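Local coordinates for protein OHCU decarboxylase (Arabidopsis thaliana, PDB 2Q37) that hydrolyses 5-hydroxyisourate and stereoselectively decarboxylates the resulting OHCU to (S)-allantoin, the latter step being the work of its N-terminal domain, at residues Y151-P155 and I156-E160; V121-K124 and K125-F129; P48-S51 and Q52-I55. All blocks are in the same frame, centred on the assembly; numbering follows the deposited sequence.

Contact 1 (Y151-P155 and I156-E160)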
loop_
_atom_site.group_PDB
_atom_site.type_symbol
_atom_site.label_atom_id
_atom_site.label_comp_id
_atom_site.label_asym_id
_atom_site.label_seq_id
_atom_site.Cartn_x
_atom_site.Cartn_y
_atom_site.Cartn_z
ATOM N N TYR A 151 -2.575 16.290 -2.666
ATOM C CA TYR A 151 -1.135 16.216 -2.537
ATOM C C TYR A 151 -0.676 16.331 -1.065
ATOM O O TYR A 151 0.374 15.804 -0.678
ATOM C CB TYR A 151 -0.497 17.326 -3.371
ATOM C CG TYR A 151 1.006 17.193 -3.491
ATOM C CD1 TYR A 151 1.573 16.219 -4.306
ATOM C CD2 TYR A 151 1.857 18.026 -2.774
ATOM C CE1 TYR A 151 2.950 16.081 -4.403
ATOM C CE2 TYR A 151 3.236 17.893 -2.864
ATOM C CZ TYR A 151 3.771 16.921 -3.677
ATOM O OH TYR A 151 5.130 16.773 -3.756
ATOM N N GLU A 152 -1.474 17.009 -0.252
ATOM C CA GLU A 152 -1.160 17.211 1.160
ATOM C C GLU A 152 -1.613 16.090 2.102
ATOM O O GLU A 152 -1.567 16.251 3.323
ATOM C CB GLU A 152 -1.774 18.531 1.646
ATOM C CG GLU A 152 -0.774 19.644 1.905
ATOM C CD GLU A 152 -0.061 20.101 0.650
ATOM O OE1 GLU A 152 -0.758 20.364 -0.355
ATOM O OE2 GLU A 152 1.190 20.207 0.675
ATOM N N ASN A 153 -2.067 14.972 1.550
ATOM C CA ASN A 153 -2.521 13.858 2.371
ATOM C C ASN A 153 -1.341 12.952 2.689
ATOM O O ASN A 153 -0.311 13.010 2.019
ATOM C CB ASN A 153 -3.582 13.047 1.614
ATOM C CG ASN A 153 -4.916 13.766 1.515
ATOM O OD1 ASN A 153 -5.700 13.524 0.595
ATOM N ND2 ASN A 153 -5.189 14.640 2.468
ATOM N N ARG A 154 -1.486 12.123 3.716
ATOM C CA ARG A 154 -0.439 11.169 4.077
ATOM C C ARG A 154 -0.489 10.084 2.993
ATOM O O ARG A 154 -1.565 9.729 2.522
ATOM C CB ARG A 154 -0.749 10.491 5.422
ATOM C CG ARG A 154 -0.934 11.375 6.662
ATOM C CD ARG A 154 -1.354 10.478 7.845
ATOM N NE ARG A 154 -0.445 9.331 7.987
ATOM C CZ ARG A 154 -0.792 8.129 8.454
ATOM N NH1 ARG A 154 -2.043 7.889 8.840
ATOM N NH2 ARG A 154 0.111 7.157 8.509
ATOM N N PRO A 155 0.664 9.535 2.590
ATOM C CA PRO A 155 0.631 8.489 1.561
ATOM C C PRO A 155 -0.377 7.358 1.827
ATOM O O PRO A 155 -1.020 6.866 0.895
ATOM C CB PRO A 155 2.070 7.982 1.545
ATOM C CG PRO A 155 2.852 9.241 1.800
ATOM C CD PRO A 155 2.055 9.883 2.935
ATOM N N ILE A 156 -0.534 6.948 3.081
ATOM C CA ILE A 156 -1.451 5.849 3.372
ATOM C C ILE A 156 -2.882 6.239 3.055
ATOM O O ILE A 156 -3.634 5.405 2.556
ATOM C CB ILE A 156 -1.342 5.348 4.871
ATOM C CG1 ILE A 156 -2.311 4.192 5.122
ATOM C CG2 ILE A 156 -1.682 6.466 5.851
ATOM C CD1 ILE A 156 -1.937 2.911 4.446
ATOM N N VAL A 157 -3.254 7.495 3.335
ATOM C CA VAL A 157 -4.613 7.962 3.061
ATOM C C VAL A 157 -4.830 8.160 1.568
ATOM O O VAL A 157 -5.926 7.896 1.058
ATOM C CB VAL A 157 -4.973 9.297 3.798
ATOM C CG1 VAL A 157 -4.861 9.117 5.307
ATOM C CG2 VAL A 157 -4.087 10.397 3.335
ATOM N N GLU A 158 -3.807 8.626 0.860
ATOM C CA GLU A 158 -3.963 8.767 -0.573
ATOM C C GLU A 158 -4.232 7.385 -1.188
ATOM O O GLU A 158 -4.954 7.265 -2.170
ATOM C CB GLU A 158 -2.723 9.403 -1.216
ATOM C CG GLU A 158 -2.891 10.896 -1.432
ATOM C CD GLU A 158 -4.238 11.239 -2.055
ATOM O OE1 GLU A 158 -4.449 10.997 -3.269
ATOM O OE2 GLU A 158 -5.104 11.736 -1.312
ATOM N N LEU A 159 -3.659 6.348 -0.588
ATOM C CA LEU A 159 -3.839 4.993 -1.071
ATOM C C LEU A 159 -5.298 4.539 -0.892
ATOM O O LEU A 159 -5.786 3.719 -1.666
ATOM C CB LEU A 159 -2.887 4.068 -0.318
ATOM C CG LEU A 159 -2.596 2.635 -0.767
ATOM C CD1 LEU A 159 -3.334 1.706 0.119
ATOM C CD2 LEU A 159 -2.951 2.420 -2.255
ATOM N N GLU A 160 -6.001 5.067 0.111
ATOM C CA GLU A 160 -7.389 4.660 0.316
ATOM C C GLU A 160 -8.317 5.369 -0.643
ATOM O O GLU A 160 -9.247 4.770 -1.172
ATOM C CB GLU A 160 -7.868 4.964 1.728
ATOM C CG GLU A 160 -7.541 3.908 2.742
ATOM C CD GLU A 160 -8.472 3.989 3.940
ATOM O OE1 GLU A 160 -8.704 5.129 4.420
ATOM O OE2 GLU A 160 -8.966 2.920 4.387
#
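Arg154 and Ile156 meet at the N-terminus of helix 155-178, where the chain leaves the loop after helix 140-150. Arg154 holds the N-cap position and Pro155 begins the first turn, a place where a proline costs no hydrogen bond because its missing N-H has no acceptor to serve. Followed outward, the Arg154 side chain starts with CB 3.9 Å from Val157 CG2. CG is anti to the carbonyl carbon (chi1 -58°), and a bend at chi3 (51°) brings the guanidinium back over the helix start. NE then comes within 3.8 Å of Ile156 CG2, and CZ lies 3.2 Å from the same methyl. This methyl sits over the centre of one guanidinium face, 3.1 Å above its plane, so both terminal nitrogens are about equally far from it. The two side chains run side by side in the same direction. With an apolar group against its face, the guanidinium keeps its N-H bonds for its rim: NE donates to Phe63 O of the second subunit, and Pro155 and Ile156 also pack against that subunit, on Val66 and Leu159 respectively. One turn on, Glu158 crosses Asn153 at about a right angle, its CG 3.8 Å from Asn153 CB. The main chain makes the first helical turn through Glu158 N, which donates to Arg154 O at 3.0 Å, although the position of that oxygen is less certain. The next bond, Leu159 N to Pro155 O at 3.1 Å, has a surer acceptor but is less straight, at 144°.

Contact 2 (V121-K124 and K125-F129); sequences VLYK and KKFGF
The C-terminal turn of helix 110-127 and its exit through Gly128 make up this contact, with the Tyr123 ring meeting Phe127, one turn further on, over a face and the main chain of Phe129 at an edge. Tyr123 CG is anti to the backbone N (chi1 -178°), which carries the ring along the helix toward Phe127. There Phe127 CD2 sits over the centre of one tyrosine face, 3.5 Å above the plane. The ring planes are inclined at 42° with centroids 4.6 Å apart, so the pair is oblique. The tyrosine edge is occupied differently: Phe129 O lies in the ring plane, 3.4 Å from both Tyr123 CD1 and CE1, where it faces the positively polarised C-H rim. At the far end Tyr123 OH is 3.7 Å from Phe129 CE1. The backbone beneath is regular, Phe127 N giving a nearly straight bond to Tyr123 O at 2.8 Å. The helix then ends with Gly128 N bound to Lys124 O at 2.9 Å, the donor standing above the carbonyl plane. Gly128 has a positive phi of 94°, a backbone turn where a beta carbon would crowd Phe127 O, which accounts for the glycine. Beyond the segments, Tyr123 meets Phe131, an (S)-allantoin-binding residue, edge-to-face, and its hydroxyl is hydrogen-bonded to Glu158 OE1. A leucine in place of Tyr123 would probably leave Glu158 OE1 without its hydroxyl mate and Phe127 CD2 without an aromatic face beneath it. The buried tyrosine thus divides its chemistry: an apolar face for Phe127, a polarised rim for a carbonyl oxygen, and a hydroxyl for the acid of helix 155-178.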
loop_
_atom_site.group_PDB
_atom_site.type_symbol
_atom_site.label_atom_id
_atom_site.label_comp_id
_atom_site.label_asym_id
_atom_site.label_seq_id
_atom_site.Cartn_x
_atom_site.Cartn_y
_atom_site.Cartn_z
ATOM N N VAL A 121 3.640 14.622 -12.165
ATOM C CA VAL A 121 5.004 14.198 -11.925
ATOM C C VAL A 121 5.300 14.334 -10.437
ATOM O O VAL A 121 5.878 13.427 -9.836
ATOM C CB VAL A 121 5.996 15.072 -12.698
ATOM C CG1 VAL A 121 7.421 14.735 -12.270
ATOM C CG2 VAL A 121 5.821 14.857 -14.184
ATOM N N LEU A 122 4.905 15.468 -9.850
ATOM C CA LEU A 122 5.130 15.723 -8.426
ATOM C C LEU A 122 4.409 14.709 -7.548
ATOM O O LEU A 122 4.953 14.249 -6.553
ATOM C CB LEU A 122 4.634 17.108 -8.020
ATOM C CG LEU A 122 5.108 18.351 -8.763
ATOM C CD1 LEU A 122 4.648 19.569 -7.961
ATOM C CD2 LEU A 122 6.630 18.356 -8.919
ATOM N N TYR A 123 3.178 14.377 -7.918
ATOM C CA TYR A 123 2.367 13.443 -7.153
ATOM C C TYR A 123 2.922 12.018 -7.187
ATOM O O TYR A 123 2.927 11.321 -6.172
ATOM C CB TYR A 123 0.926 13.498 -7.683
ATOM C CG TYR A 123 -0.083 12.625 -6.973
ATOM C CD1 TYR A 123 -0.090 11.238 -7.156
ATOM C CD2 TYR A 123 -1.049 13.183 -6.142
ATOM C CE1 TYR A 123 -1.036 10.424 -6.527
ATOM C CE2 TYR A 123 -2.008 12.375 -5.505
ATOM C CZ TYR A 123 -1.985 11.001 -5.706
ATOM O OH TYR A 123 -2.898 10.204 -5.081
ATOM N N LYS A 124 3.405 11.597 -8.351
ATOM C CA LYS A 124 3.956 10.259 -8.522
ATOM C C LYS A 124 5.205 10.107 -7.680
ATOM O O LYS A 124 5.450 9.055 -7.088
ATOM C CB LYS A 124 4.287 10.020 -9.992
ATOM C CG LYS A 124 4.148 8.579 -10.433
ATOM C CD LYS A 124 5.256 7.709 -9.884
ATOM C CE LYS A 124 5.166 6.300 -10.457
ATOM N NZ LYS A 124 4.903 6.316 -11.931
ATOM N N LYS A 125 6.000 11.170 -7.632
ATOM C CA LYS A 125 7.223 11.161 -6.845
ATOM C C LYS A 125 6.850 10.977 -5.371
ATOM O O LYS A 125 7.395 10.109 -4.681
ATOM C CB LYS A 125 8.000 12.479 -7.028
ATOM C CG LYS A 125 9.278 12.546 -6.177
ATOM C CD LYS A 125 10.020 13.897 -6.242
ATOM C CE LYS A 125 11.329 13.832 -5.415
ATOM N NZ LYS A 125 12.130 15.102 -5.337
ATOM N N LYS A 126 5.910 11.787 -4.894
ATOM C CA LYS A 126 5.506 11.706 -3.505
ATOM C C LYS A 126 4.779 10.423 -3.097
ATOM O O LYS A 126 5.168 9.783 -2.130
ATOM C CB LYS A 126 4.647 12.917 -3.132
ATOM C CG LYS A 126 4.236 12.994 -1.644
ATOM C CD LYS A 126 3.661 14.385 -1.350
ATOM C CE LYS A 126 3.271 14.607 0.110
ATOM N NZ LYS A 126 1.986 13.955 0.492
ATOM N N PHE A 127 3.751 10.021 -3.837
ATOM C CA PHE A 127 2.973 8.848 -3.442
ATOM C C PHE A 127 3.352 7.483 -3.995
ATOM O O PHE A 127 2.980 6.462 -3.425
ATOM C CB PHE A 127 1.486 9.141 -3.682
ATOM C CG PHE A 127 0.962 10.266 -2.838
ATOM C CD1 PHE A 127 0.665 10.066 -1.488
ATOM C CD2 PHE A 127 0.818 11.547 -3.366
ATOM C CE1 PHE A 127 0.235 11.132 -0.673
ATOM C CE2 PHE A 127 0.388 12.621 -2.557
ATOM C CZ PHE A 127 0.098 12.413 -1.209
ATOM N N GLY A 128 4.084 7.441 -5.096
ATOM C CA GLY A 128 4.483 6.147 -5.628
ATOM C C GLY A 128 3.578 5.560 -6.691
ATOM O O GLY A 128 3.894 4.529 -7.268
ATOM N N PHE A 129 2.432 6.180 -6.924
ATOM C CA PHE A 129 1.511 5.737 -7.967
ATOM C C PHE A 129 0.935 7.026 -8.537
ATOM O O PHE A 129 1.081 8.091 -7.922
ATOM C CB PHE A 129 0.422 4.816 -7.393
ATOM C CG PHE A 129 -0.149 5.281 -6.082
ATOM C CD1 PHE A 129 -1.120 6.299 -6.040
ATOM C CD2 PHE A 129 0.283 4.707 -4.875
ATOM C CE1 PHE A 129 -1.651 6.739 -4.814
ATOM C CE2 PHE A 129 -0.242 5.141 -3.634
ATOM C CZ PHE A 129 -1.209 6.159 -3.603
#

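Contact 3 (P48-S51 and Q52-I55); sequences PLTS and QEAI
This is a surface contact at the start of helix 51-64, where the loop following helix 37-44 turns into the helix and the side chains of Leu49 and Thr50 meet Glu53. Pro48 and Leu49 belong to the end of the N-terminal region required for BRI1 binding; the decarboxylase active site lies well away. The evidence for the turn is a main-chain bond from Ala54 N to Thr50 O at 3.1 Å, and Ala54 CB stands 3.3 Å from the same oxygen. Beside it, Thr50 OG1 donates to Glu53 OE1 at 3.0 Å, though the oxygen's place in the model is less sure. Thr50 can reach it because chi1 of 42° sets OG1 between its own backbone N and carbonyl carbon, turned toward the first turn. Glu53 stretches out beyond CG (chi2 164°), and the two side chains cross at an oblique angle. Nearer the backbone the contact is apolar, with Glu53 CB 3.5 Å from Leu49 CB. The inner side of the turn is covered by helix 155-178: Ser51 and Ala54 rest on Phe178, and Ile55 on Glu171 and Met174. Glu53 therefore combines an aliphatic base for the leucine with a carboxylate that takes up the threonine hydroxyl, and a negative charge near a helix N-terminus would probably be favoured by the partial positive charge of that end.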
loop_
_atom_site.group_PDB
_atom_site.type_symbol
_atom_site.label_atom_id
_atom_site.label_comp_id
_atom_site.label_asym_id
_atom_site.label_seq_id
_atom_site.Cartn_x
_atom_site.Cartn_y
_atom_site.Cartn_z
ATOM N N PRO A 48 -22.337 -16.248 -12.129
ATOM C CA PRO A 48 -23.094 -15.160 -12.760
ATOM C C PRO A 48 -24.281 -14.618 -11.957
ATOM O O PRO A 48 -25.093 -15.379 -11.428
ATOM C CB PRO A 48 -23.517 -15.773 -14.090
ATOM C CG PRO A 48 -22.312 -16.596 -14.444
ATOM C CD PRO A 48 -21.983 -17.280 -13.125
ATOM N N LEU A 49 -24.357 -13.294 -11.859
ATOM C CA LEU A 49 -25.447 -12.632 -11.148
ATOM C C LEU A 49 -25.867 -11.371 -11.883
ATOM O O LEU A 49 -25.212 -10.949 -12.837
ATOM C CB LEU A 49 -25.051 -12.269 -9.709
ATOM C CG LEU A 49 -25.551 -13.159 -8.558
ATOM C CD1 LEU A 49 -26.952 -13.673 -8.878
ATOM C CD2 LEU A 49 -24.602 -14.328 -8.339
ATOM N N THR A 50 -26.963 -10.773 -11.428
ATOM C CA THR A 50 -27.482 -9.565 -12.047
ATOM C C THR A 50 -26.458 -8.444 -12.080
ATOM O O THR A 50 -25.344 -8.578 -11.568
ATOM C CB THR A 50 -28.737 -9.069 -11.320
ATOM O OG1 THR A 50 -28.544 -9.179 -9.904
ATOM C CG2 THR A 50 -29.945 -9.886 -11.748
ATOM N N SER A 51 -26.840 -7.338 -12.703
ATOM C CA SER A 51 -25.953 -6.194 -12.798
ATOM C C SER A 51 -25.770 -5.582 -11.411
ATOM O O SER A 51 -24.797 -4.874 -11.166
ATOM C CB SER A 51 -26.535 -5.151 -13.754
ATOM O OG SER A 51 -25.653 -4.050 -13.896
ATOM N N GLN A 52 -26.699 -5.878 -10.505
ATOM C CA GLN A 52 -26.645 -5.334 -9.156
ATOM C C GLN A 52 -25.796 -6.149 -8.201
ATOM O O GLN A 52 -25.032 -5.590 -7.420
ATOM C CB GLN A 52 -28.043 -5.214 -8.574
ATOM C CG GLN A 52 -28.082 -4.349 -7.344
ATOM C CD GLN A 52 -27.782 -2.903 -7.669
ATOM O OE1 GLN A 52 -28.553 -2.244 -8.372
ATOM N NE2 GLN A 52 -26.657 -2.401 -7.169
ATOM N N GLU A 53 -25.941 -7.468 -8.245
ATOM C CA GLU A 53 -25.158 -8.328 -7.365
ATOM C C GLU A 53 -23.693 -8.319 -7.795
ATOM O O GLU A 53 -22.791 -8.508 -6.980
ATOM C CB GLU A 53 -25.706 -9.758 -7.391
ATOM C CG GLU A 53 -26.869 -10.010 -6.438
ATOM C CD GLU A 53 -27.613 -11.304 -6.765
ATOM O OE1 GLU A 53 -28.198 -11.376 -7.871
ATOM O OE2 GLU A 53 -27.612 -12.242 -5.929
ATOM N N ALA A 54 -23.471 -8.090 -9.084
ATOM C CA ALA A 54 -22.124 -8.048 -9.622
ATOM C C ALA A 54 -21.383 -6.859 -9.021
ATOM O O ALA A 54 -20.200 -6.953 -8.718
ATOM C CB ALA A 54 -22.173 -7.928 -11.131
ATOM N N ILE A 55 -22.085 -5.740 -8.854
ATOM C CA ILE A 55 -21.495 -4.537 -8.280
ATOM C C ILE A 55 -21.023 -4.831 -6.852
ATOM O O ILE A 55 -19.853 -4.613 -6.517
ATOM C CB ILE A 55 -22.521 -3.368 -8.237
ATOM C CG1 ILE A 55 -23.062 -3.080 -9.642
ATOM C CG2 ILE A 55 -21.862 -2.101 -7.674
ATOM C CD1 ILE A 55 -22.157 -2.229 -10.524
#

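How the contacts relate
Contacts 1 and 2 form one neighbourhood, their centres 11 Å apart, while contact 3 stands alone. The first two are joined by Tyr123 OH to Glu158 OE1 at 2.5 Å and by Lys126 NZ to Tyr151 O at 2.7 Å, both probable hydrogen bonds, tying helix 110-127 to helix 155-178 and the loop before it. Both also touch the second subunit. Neither reaches the bound (S)-allantoin: the side chains of Tyr123 and Glu158 are about 9 Å and 10 Å from it, and about 4 Å and 5 Å from that of Phe131, a binding residue. Between nearest atoms, contact 3 is about 15 Å from contact 1 and about 22 Å from contact 2.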